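Local coordinates for protein putative surface-anchored fimbrial subunit (Corynebacterium diphtheriae, PDB 3HR6) that serves as the major shaft pilin of a bacterial surface pilus, built of tandem Ig-like modules, binds calcium, and probably contributes to adhesion, at residues Lys168-Lys174 / Glu251-Glu257; Ile214-Ser220 / Val234-Thr240. One frame throughout, in Å; residues are numbered along the deposited sequence.

Contact 1: Lys168-Lys174 / Glu251-Glu257; sequences KYRVATK and ELVVEFE
A central antiparallel strand pair in the Cna-B-like, Ig-type middle module shows how a sandwich sheet treats its two faces differently. K168-K174 and E251-E257 are extended throughout, their axes 4.4 Å apart at 160°. Non-hydrogen-bonded pairs K168/E257, R170/E255, A172/V253 and K174/E251 interleave with three pairs bonded both ways: Y169 N-F256 O and V171 N-V254 O (2.8 Å each), F256 N-Y169 O and V254 N-V171 O (3.0 Å each), T173 N-L252 O (2.9 Å) and L252 N-T173 O (2.8 Å). On the face bearing K168, R170 and K174, K168 and R170 (chi1 to chi3 all t) share E255 (chi1 m) in a network of long salt bridges, K168 NZ-E255 OE1 and R170 NE-E255 OE2, both 3.7 Å; V253 CG1 lies over the R170 guanidinium. Waters link R170 NE to E255 OE2, R170 NH1 to E251 OE1 and, through a weak bond, R170 NH2 to E251 OE1. K174 (m,t,t,m) places NZ 2.8 Å from OE2 of E251 (chi1 m) in a salt bridge. The other face, largely apolar, meets strands 187-192 and 268-276. There V171, V254 and L252 have chi1 t, and Y169 CB (chi1 m) sits over the F256 ring (chi1 p), 4.2 Å from its centroid.

Contact 2: Ile214-Ser220 / Val234-Thr240; sequences INSTDVS and VQLAGAT
D218 illustrates how one residue can tie the open end of a hairpin to the helix that follows, using both backbone and side chain. S216-D218 have helical phi/psi in overlapping turns: D218 N bonds N215 O at 2.8 Å, and V219 N bonds S216 O at 3.1 Å. D218 O accepts from A237 N (2.8 Å), just beyond the non-hydrogen-bonded pair V219/L236. At the hydrogen-bonded pair S220/Q235, S220 N reaches Q235 O at 2.9 Å and Q235 N reaches S220 O at 3.0 Å. These pairs end the antiparallel beta hairpin of strands 219-226 and 229-236, where the second strand gives way to helix 238-242. D218, chi1 m, reaches into that first helical turn: OD2 accepts from T240 N (2.8 Å) and T240 OG1 (2.7 Å, T240 chi1 m), while a water joins OD1 to A239 N. At G238, with phi 61°, a CB would clash with D218 OD1. L236 O accepts from N279 ND2, and Q235 OE1 is bonded to T188 OG1. V219 CG2 and I214 CD1 pack on L236 CD2, at 3.6 and 3.7 Å.

In the fold
Read from the N terminus, the chain lays down strand 166-174, runs through 187-192 into the other sheet, returns as 206-209 and 212-213, and then enters contact 2. Contact 2 closes the short loop formed by hairpin 219-226/229-236, and helix 238-242 is followed by strand 251-259, which pairs with 166-174 as contact 1. Contact 2 therefore lies wholly within the longer loop that contact 1 shuts. The principle is that a local hairpin on one sheet and a distant strand pair on another are tied together by a shared apolar layer: L252 CD1 lies 3.7 Å from I214 CD1, L252 CD2 lies 4.1 Å from L236 CD1, and V254 CG1 lies 4.0 Å from V234 CG2.

Contact 1: Lys168-Lys174 / Glu251-Glu257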
ATOM      1  N   LYS A 168      13.371   5.493   2.278  1.00 13.17           N
ATOM      2  CA  LYS A 168      13.079   5.220   0.876  1.00 12.97           C
ATOM      3  C   LYS A 168      12.198   3.985   0.810  1.00 13.22           C
ATOM      4  O   LYS A 168      12.404   3.027   1.539  1.00 13.60           O
ATOM      5  CB  LYS A 168      14.369   4.983   0.115  1.00 12.93           C
ATOM      6  CG  LYS A 168      14.203   4.656  -1.367  1.00 12.24           C
ATOM      7  CD  LYS A 168      15.539   4.801  -2.063  1.00 14.11           C
ATOM      8  CE  LYS A 168      15.546   4.250  -3.412  1.00 17.55           C
ATOM      9  NZ  LYS A 168      16.906   4.372  -4.018  1.00 20.56           N
ATOM     10  N   TYR A 169      11.173   4.043  -0.025  1.00 13.15           N
ATOM     11  CA  TYR A 169      10.320   2.902  -0.294  1.00 13.25           C
ATOM     12  C   TYR A 169      10.392   2.502  -1.739  1.00 12.42           C
ATOM     13  O   TYR A 169      10.608   3.317  -2.612  1.00 11.49           O
ATOM     14  CB  TYR A 169       8.892   3.197   0.063  1.00 13.33           C
ATOM     15  CG  TYR A 169       8.628   3.367   1.511  1.00 13.37           C
ATOM     16  CD1 TYR A 169       8.870   2.338   2.407  1.00 12.55           C
ATOM     17  CD2 TYR A 169       8.153   4.552   2.002  1.00 16.00           C
ATOM     18  CE1 TYR A 169       8.610   2.521   3.795  1.00 13.98           C
ATOM     19  CE2 TYR A 169       7.878   4.733   3.328  1.00 16.22           C
ATOM     20  CZ  TYR A 169       8.132   3.714   4.219  1.00 12.79           C
ATOM     21  OH  TYR A 169       7.854   4.010   5.534  1.00 16.48           O
ATOM     22  N   ARG A 170      10.207   1.222  -1.970  1.00 12.45           N
ATOM     23  CA  ARG A 170      10.229   0.607  -3.289  1.00 11.29           C
ATOM     24  C   ARG A 170       8.995  -0.277  -3.372  1.00 11.18           C
ATOM     25  O   ARG A 170       8.758  -1.126  -2.504  1.00 12.07           O
ATOM     26  CB  ARG A 170      11.476  -0.230  -3.468  1.00 12.53           C
ATOM     27  CG  ARG A 170      11.559  -0.927  -4.772  1.00 11.63           C
ATOM     28  CD  ARG A 170      12.716  -1.866  -4.765  1.00 11.48           C
ATOM     29  NE  ARG A 170      13.027  -2.370  -6.088  1.00 14.09           N
ATOM     30  CZ  ARG A 170      12.519  -3.463  -6.639  1.00 15.01           C
ATOM     31  NH1 ARG A 170      11.641  -4.218  -5.982  1.00 16.53           N
ATOM     32  NH2 ARG A 170      12.913  -3.818  -7.878  1.00 13.00           N
ATOM     33  N   VAL A 171       8.193  -0.036  -4.399  1.00 11.26           N
ATOM     34  CA  VAL A 171       6.967  -0.763  -4.652  1.00 12.07           C
ATOM     35  C   VAL A 171       7.049  -1.420  -6.020  1.00 11.58           C
ATOM     36  O   VAL A 171       7.098  -0.730  -7.080  1.00 11.96           O
ATOM     37  CB  VAL A 171       5.708   0.147  -4.620  1.00 12.83           C
ATOM     38  CG1 VAL A 171       4.413  -0.703  -4.948  1.00 13.48           C
ATOM     39  CG2 VAL A 171       5.574   0.840  -3.284  1.00 12.29           C
ATOM     40  N   ALA A 172       7.107  -2.740  -6.033  1.00 11.34           N
ATOM     41  CA  ALA A 172       7.245  -3.516  -7.261  1.00 10.83           C
ATOM     42  C   ALA A 172       5.908  -4.201  -7.610  1.00 13.01           C
ATOM     43  O   ALA A 172       5.459  -5.039  -6.832  1.00 13.45           O
ATOM     44  CB  ALA A 172       8.297  -4.527  -7.112  1.00 10.10           C
ATOM     45  N   THR A 173       5.311  -3.810  -8.731  1.00 11.45           N
ATOM     46  CA  THR A 173       4.004  -4.308  -9.159  1.00 11.52           C
ATOM     47  C   THR A 173       4.144  -5.068 -10.425  1.00 12.12           C
ATOM     48  O   THR A 173       4.696  -4.588 -11.384  1.00 11.32           O
ATOM     49  CB  THR A 173       3.039  -3.117  -9.390  1.00 11.37           C
ATOM     50  OG1 THR A 173       2.911  -2.381  -8.172  1.00 11.49           O
ATOM     51  CG2 THR A 173       1.661  -3.526  -9.921  1.00 12.71           C
ATOM     52  N   LYS A 174       3.602  -6.275 -10.443  1.00 12.65           N
ATOM     53  CA  LYS A 174       3.626  -7.111 -11.614  1.00 12.37           C
ATOM     54  C   LYS A 174       2.532  -6.701 -12.568  1.00 12.05           C
ATOM     55  O   LYS A 174       1.413  -6.442 -12.122  1.00 12.93           O
ATOM     56  CB  LYS A 174       3.454  -8.571 -11.209  1.00 11.92           C
ATOM     57  CG  LYS A 174       4.723  -9.029 -10.567  1.00 14.84           C
ATOM     58  CD  LYS A 174       4.875 -10.461 -10.255  1.00 20.57           C
ATOM     59  CE  LYS A 174       6.322 -10.735  -9.740  1.00 19.95           C
ATOM     60  NZ  LYS A 174       7.512 -10.595 -10.697  1.00 20.47           N
ATOM     61  N   GLU A 251       7.788  -5.877 -14.171  1.00 11.69           N
ATOM     62  CA  GLU A 251       7.466  -5.113 -12.974  1.00 13.64           C
ATOM     63  C   GLU A 251       7.501  -3.641 -13.286  1.00 13.00           C
ATOM     64  O   GLU A 251       8.385  -3.167 -13.999  1.00 12.62           O
ATOM     65  CB  GLU A 251       8.399  -5.409 -11.822  1.00 15.30           C
ATOM     66  CG  GLU A 251       8.227  -6.825 -11.359  1.00 16.51           C
ATOM     67  CD  GLU A 251       9.102  -7.202 -10.206  1.00 20.03           C
ATOM     68  OE1 GLU A 251       9.992  -6.420  -9.775  1.00 18.49           O
ATOM     69  OE2 GLU A 251       8.878  -8.338  -9.757  1.00 21.60           O
ATOM     70  N   LEU A 252       6.482  -2.964 -12.797  1.00 11.77           N
ATOM     71  CA  LEU A 252       6.459  -1.540 -12.681  1.00 11.45           C
ATOM     72  C   LEU A 252       6.995  -1.218 -11.302  1.00 10.99           C
ATOM     73  O   LEU A 252       6.363  -1.607 -10.323  1.00  9.83           O
ATOM     74  CB  LEU A 252       5.006  -1.064 -12.829  1.00 11.17           C
ATOM     75  CG  LEU A 252       4.815   0.439 -12.711  1.00 11.23           C
ATOM     76  CD1 LEU A 252       5.371   1.124 -13.918  1.00 10.71           C
ATOM     77  CD2 LEU A 252       3.294   0.794 -12.506  1.00 14.25           C
ATOM     78  N   VAL A 253       8.101  -0.485 -11.189  1.00  9.55           N
ATOM     79  CA  VAL A 253       8.727  -0.215  -9.905  1.00 10.14           C
ATOM     80  C   VAL A 253       8.693   1.273  -9.645  1.00  9.02           C
ATOM     81  O   VAL A 253       9.115   2.017 -10.498  1.00  8.02           O
ATOM     82  CB  VAL A 253      10.181  -0.720  -9.854  1.00 10.44           C
ATOM     83  CG1 VAL A 253      10.808  -0.364  -8.480  1.00 12.99           C
ATOM     84  CG2 VAL A 253      10.213  -2.262 -10.136  1.00 10.43           C
ATOM     85  N   VAL A 254       8.065   1.662  -8.546  1.00 10.16           N
ATOM     86  CA  VAL A 254       7.997   3.020  -8.066  1.00  9.98           C
ATOM     87  C   VAL A 254       8.906   3.081  -6.864  1.00 11.11           C
ATOM     88  O   VAL A 254       8.774   2.264  -5.917  1.00 11.98           O
ATOM     89  CB  VAL A 254       6.561   3.393  -7.671  1.00 12.11           C
ATOM     90  CG1 VAL A 254       6.480   4.813  -7.037  1.00 11.69           C
ATOM     91  CG2 VAL A 254       5.658   3.250  -8.899  1.00 10.25           C
ATOM     92  N   GLU A 255       9.840   4.032  -6.880  1.00 10.13           N
ATOM     93  CA  GLU A 255      10.639   4.325  -5.705  1.00 12.22           C
ATOM     94  C   GLU A 255      10.515   5.757  -5.315  1.00 11.36           C
ATOM     95  O   GLU A 255      10.358   6.612  -6.155  1.00 11.13           O
ATOM     96  CB  GLU A 255      12.106   4.006  -5.927  1.00 12.82           C
ATOM     97  CG  GLU A 255      12.340   2.528  -6.052  1.00 16.15           C
ATOM     98  CD  GLU A 255      13.832   2.197  -6.090  1.00 21.52           C
ATOM     99  OE1 GLU A 255      14.637   3.013  -6.597  1.00 24.42           O
ATOM    100  OE2 GLU A 255      14.191   1.121  -5.577  1.00 24.34           O
ATOM    101  N   PHE A 256      10.542   6.015  -4.012  1.00 11.74           N
ATOM    102  CA  PHE A 256      10.555   7.380  -3.527  1.00 11.99           C
ATOM    103  C   PHE A 256      11.179   7.479  -2.146  1.00 12.41           C
ATOM    104  O   PHE A 256      11.246   6.495  -1.407  1.00 12.43           O
ATOM    105  CB  PHE A 256       9.123   7.946  -3.535  1.00 12.25           C
ATOM    106  CG  PHE A 256       8.177   7.281  -2.580  1.00 13.84           C
ATOM    107  CD1 PHE A 256       7.920   7.804  -1.330  1.00 15.29           C
ATOM    108  CD2 PHE A 256       7.503   6.104  -2.961  1.00 14.49           C
ATOM    109  CE1 PHE A 256       7.017   7.154  -0.467  1.00 13.32           C
ATOM    110  CE2 PHE A 256       6.619   5.450  -2.091  1.00 14.68           C
ATOM    111  CZ  PHE A 256       6.360   5.999  -0.866  1.00 16.73           C
ATOM    112  N   GLU A 257      11.607   8.698  -1.834  1.00 12.95           N
ATOM    113  CA  GLU A 257      12.109   9.032  -0.516  1.00 13.19           C
ATOM    114  C   GLU A 257      11.154  10.026   0.167  1.00 13.35           C
ATOM    115  O   GLU A 257      10.479  10.816  -0.491  1.00 13.44           O
ATOM    116  CB  GLU A 257      13.503   9.631  -0.579  1.00 12.62           C
ATOM    117  CG  GLU A 257      14.567   8.695  -1.053  1.00 14.66           C
ATOM    118  CD  GLU A 257      15.974   9.259  -0.876  1.00 16.07           C
ATOM    119  OE1 GLU A 257      16.167  10.123   0.004  1.00 21.24           O
ATOM    120  OE2 GLU A 257      16.886   8.835  -1.614  1.00 17.88           O
TER
HETATM  121  O   HOH W   1      16.785   7.627  -4.095  1.00 21.96           O
HETATM  122  O   HOH W   2      11.380  -6.623  -7.404  1.00 20.01           O
HETATM  123  O   HOH W   3      12.003  -5.280 -10.611  1.00 25.83           O
HETATM  124  O   HOH W   4      14.805  -0.532  -7.445  1.00 28.82           O
HETATM  125  O   HOH W   5       4.729  -0.251  -8.464  1.00 11.48           O

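Contact 2: Ile214-Ser220 / Val234-Thr240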
ATOM      1  N   ILE A 214      10.114   5.312 -18.162  1.00 22.98           N
ATOM      2  CA  ILE A 214       8.887   5.447 -18.958  1.00 23.91           C
ATOM      3  C   ILE A 214       8.760   6.853 -19.572  1.00 24.79           C
ATOM      4  O   ILE A 214       9.212   7.829 -18.979  1.00 24.61           O
ATOM      5  CB  ILE A 214       7.643   5.176 -18.064  1.00 23.80           C
ATOM      6  CG1 ILE A 214       7.743   3.803 -17.413  1.00 24.24           C
ATOM      7  CG2 ILE A 214       6.347   5.273 -18.864  1.00 23.59           C
ATOM      8  CD1 ILE A 214       6.530   3.441 -16.573  1.00 22.71           C
ATOM      9  N   ASN A 215       8.110   6.947 -20.730  1.00 26.84           N
ATOM     10  CA  ASN A 215       7.816   8.258 -21.340  1.00 28.33           C
ATOM     11  C   ASN A 215       7.165   9.123 -20.272  1.00 28.76           C
ATOM     12  O   ASN A 215       6.035   8.833 -19.848  1.00 29.28           O
ATOM     13  CB  ASN A 215       6.854   8.132 -22.519  1.00 28.87           C
ATOM     14  CG  ASN A 215       7.545   7.765 -23.834  1.00 31.32           C
ATOM     15  OD1 ASN A 215       8.752   7.980 -24.022  1.00 33.51           O
ATOM     16  ND2 ASN A 215       6.757   7.233 -24.767  1.00 33.13           N
ATOM     17  N   SER A 216       7.859  10.158 -19.801  1.00 28.15           N
ATOM     18  CA  SER A 216       7.317  10.905 -18.668  1.00 28.08           C
ATOM     19  C   SER A 216       5.966  11.563 -19.039  1.00 27.06           C
ATOM     20  O   SER A 216       5.140  11.780 -18.165  1.00 26.98           O
ATOM     21  CB  SER A 216       8.310  11.939 -18.144  1.00 28.04           C
ATOM     22  OG  SER A 216       8.298  13.075 -18.985  1.00 29.08           O
ATOM     23  N   THR A 217       5.725  11.837 -20.317  1.00 25.17           N
ATOM     24  CA  THR A 217       4.416  12.376 -20.733  1.00 24.25           C
ATOM     25  C   THR A 217       3.250  11.407 -20.451  1.00 23.10           C
ATOM     26  O   THR A 217       2.119  11.836 -20.268  1.00 22.77           O
ATOM     27  CB  THR A 217       4.391  12.853 -22.224  1.00 24.76           C
ATOM     28  OG1 THR A 217       4.426  11.736 -23.136  1.00 25.53           O
ATOM     29  CG2 THR A 217       5.566  13.779 -22.499  1.00 25.03           C
ATOM     30  N   ASP A 218       3.548  10.114 -20.381  1.00 20.75           N
ATOM     31  CA  ASP A 218       2.539   9.093 -20.158  1.00 20.18           C
ATOM     32  C   ASP A 218       2.380   8.790 -18.681  1.00 19.21           C
ATOM     33  O   ASP A 218       1.421   8.113 -18.295  1.00 19.95           O
ATOM     34  CB  ASP A 218       2.932   7.802 -20.869  1.00 19.90           C
ATOM     35  CG  ASP A 218       2.750   7.888 -22.387  1.00 22.72           C
ATOM     36  OD1 ASP A 218       2.056   8.833 -22.836  1.00 21.46           O
ATOM     37  OD2 ASP A 218       3.242   6.985 -23.116  1.00 23.96           O
ATOM     38  N   VAL A 219       3.340   9.233 -17.878  1.00 17.75           N
ATOM     39  CA  VAL A 219       3.342   8.923 -16.441  1.00 17.01           C
ATOM     40  C   VAL A 219       3.046  10.207 -15.679  1.00 16.80           C
ATOM     41  O   VAL A 219       3.744  11.214 -15.858  1.00 18.32           O
ATOM     42  CB  VAL A 219       4.692   8.328 -15.984  1.00 17.10           C
ATOM     43  CG1 VAL A 219       4.581   7.787 -14.571  1.00 16.51           C
ATOM     44  CG2 VAL A 219       5.085   7.213 -16.865  1.00 18.71           C
ATOM     45  N   SER A 220       1.962  10.197 -14.917  1.00 15.43           N
ATOM     46  CA  SER A 220       1.533  11.314 -14.079  1.00 14.08           C
ATOM     47  C   SER A 220       1.852  11.014 -12.620  1.00 13.56           C
ATOM     48  O   SER A 220       1.278  10.111 -12.010  1.00 13.02           O
ATOM     49  CB  SER A 220       0.018  11.552 -14.236  1.00 14.09           C
ATOM     50  OG  SER A 220      -0.423  12.593 -13.357  1.00 16.47           O
ATOM     51  N   VAL A 234       0.990   7.413  -8.919  1.00 11.34           N
ATOM     52  CA  VAL A 234       1.665   7.244 -10.217  1.00 10.55           C
ATOM     53  C   VAL A 234       0.663   6.593 -11.136  1.00  9.84           C
ATOM     54  O   VAL A 234       0.153   5.533 -10.840  1.00 11.75           O
ATOM     55  CB  VAL A 234       2.885   6.376 -10.113  1.00 10.42           C
ATOM     56  CG1 VAL A 234       3.463   6.110 -11.565  1.00 11.31           C
ATOM     57  CG2 VAL A 234       3.927   7.023  -9.173  1.00 10.93           C
ATOM     58  N   GLN A 235       0.429   7.232 -12.282  1.00 10.60           N
ATOM     59  CA  GLN A 235      -0.611   6.783 -13.160  1.00 10.94           C
ATOM     60  C   GLN A 235      -0.044   6.679 -14.539  1.00 11.44           C
ATOM     61  O   GLN A 235       0.577   7.625 -15.018  1.00 12.13           O
ATOM     62  CB  GLN A 235      -1.685   7.847 -13.131  1.00 12.80           C
ATOM     63  CG  GLN A 235      -2.987   7.455 -13.670  1.00 16.49           C
ATOM     64  CD  GLN A 235      -4.098   8.322 -13.092  1.00 18.03           C
ATOM     65  OE1 GLN A 235      -4.662   8.040 -11.998  1.00 21.23           O
ATOM     66  NE2 GLN A 235      -4.403   9.362 -13.794  1.00 15.95           N
ATOM     67  N   LEU A 236      -0.307   5.570 -15.203  1.00 10.22           N
ATOM     68  CA  LEU A 236       0.106   5.388 -16.585  1.00 11.90           C
ATOM     69  C   LEU A 236      -1.042   5.673 -17.544  1.00 12.72           C
ATOM     70  O   LEU A 236      -2.149   5.199 -17.370  1.00 14.24           O
ATOM     71  CB  LEU A 236       0.619   3.974 -16.842  1.00 11.43           C
ATOM     72  CG  LEU A 236       1.766   3.495 -15.968  1.00 15.06           C
ATOM     73  CD1 LEU A 236       2.052   1.973 -16.213  1.00 16.42           C
ATOM     74  CD2 LEU A 236       2.988   4.350 -16.227  1.00 18.39           C
ATOM     75  N   ALA A 237      -0.730   6.390 -18.603  1.00 15.56           N
ATOM     76  CA  ALA A 237      -1.726   6.735 -19.620  1.00 16.43           C
ATOM     77  C   ALA A 237      -1.061   6.759 -20.995  1.00 17.52           C
ATOM     78  O   ALA A 237       0.102   6.385 -21.120  1.00 18.32           O
ATOM     79  CB  ALA A 237      -2.372   8.068 -19.288  1.00 17.15           C
ATOM     80  N   GLY A 238      -1.787   7.196 -22.016  1.00 18.88           N
ATOM     81  CA  GLY A 238      -1.182   7.420 -23.331  1.00 19.58           C
ATOM     82  C   GLY A 238      -0.591   6.164 -23.948  1.00 19.87           C
ATOM     83  O   GLY A 238      -1.117   5.077 -23.731  1.00 21.43           O
ATOM     84  N   ALA A 239       0.516   6.315 -24.682  1.00 20.57           N
ATOM     85  CA  ALA A 239       1.134   5.200 -25.440  1.00 20.28           C
ATOM     86  C   ALA A 239       1.490   4.067 -24.474  1.00 19.57           C
ATOM     87  O   ALA A 239       1.236   2.892 -24.744  1.00 19.10           O
ATOM     88  CB  ALA A 239       2.388   5.665 -26.181  1.00 20.45           C
ATOM     89  N   THR A 240       2.074   4.453 -23.348  1.00 19.29           N
ATOM     90  CA  THR A 240       2.500   3.521 -22.311  1.00 18.59           C
ATOM     91  C   THR A 240       1.369   2.646 -21.791  1.00 18.81           C
ATOM     92  O   THR A 240       1.573   1.429 -21.606  1.00 17.96           O
ATOM     93  CB  THR A 240       3.175   4.283 -21.136  1.00 19.07           C
ATOM     94  OG1 THR A 240       4.299   5.018 -21.635  1.00 17.51           O
ATOM     95  CG2 THR A 240       3.689   3.340 -20.073  1.00 16.29           C
TER
HETATM   96  O   HOH W   6       2.641   8.738 -25.289  1.00 21.45           O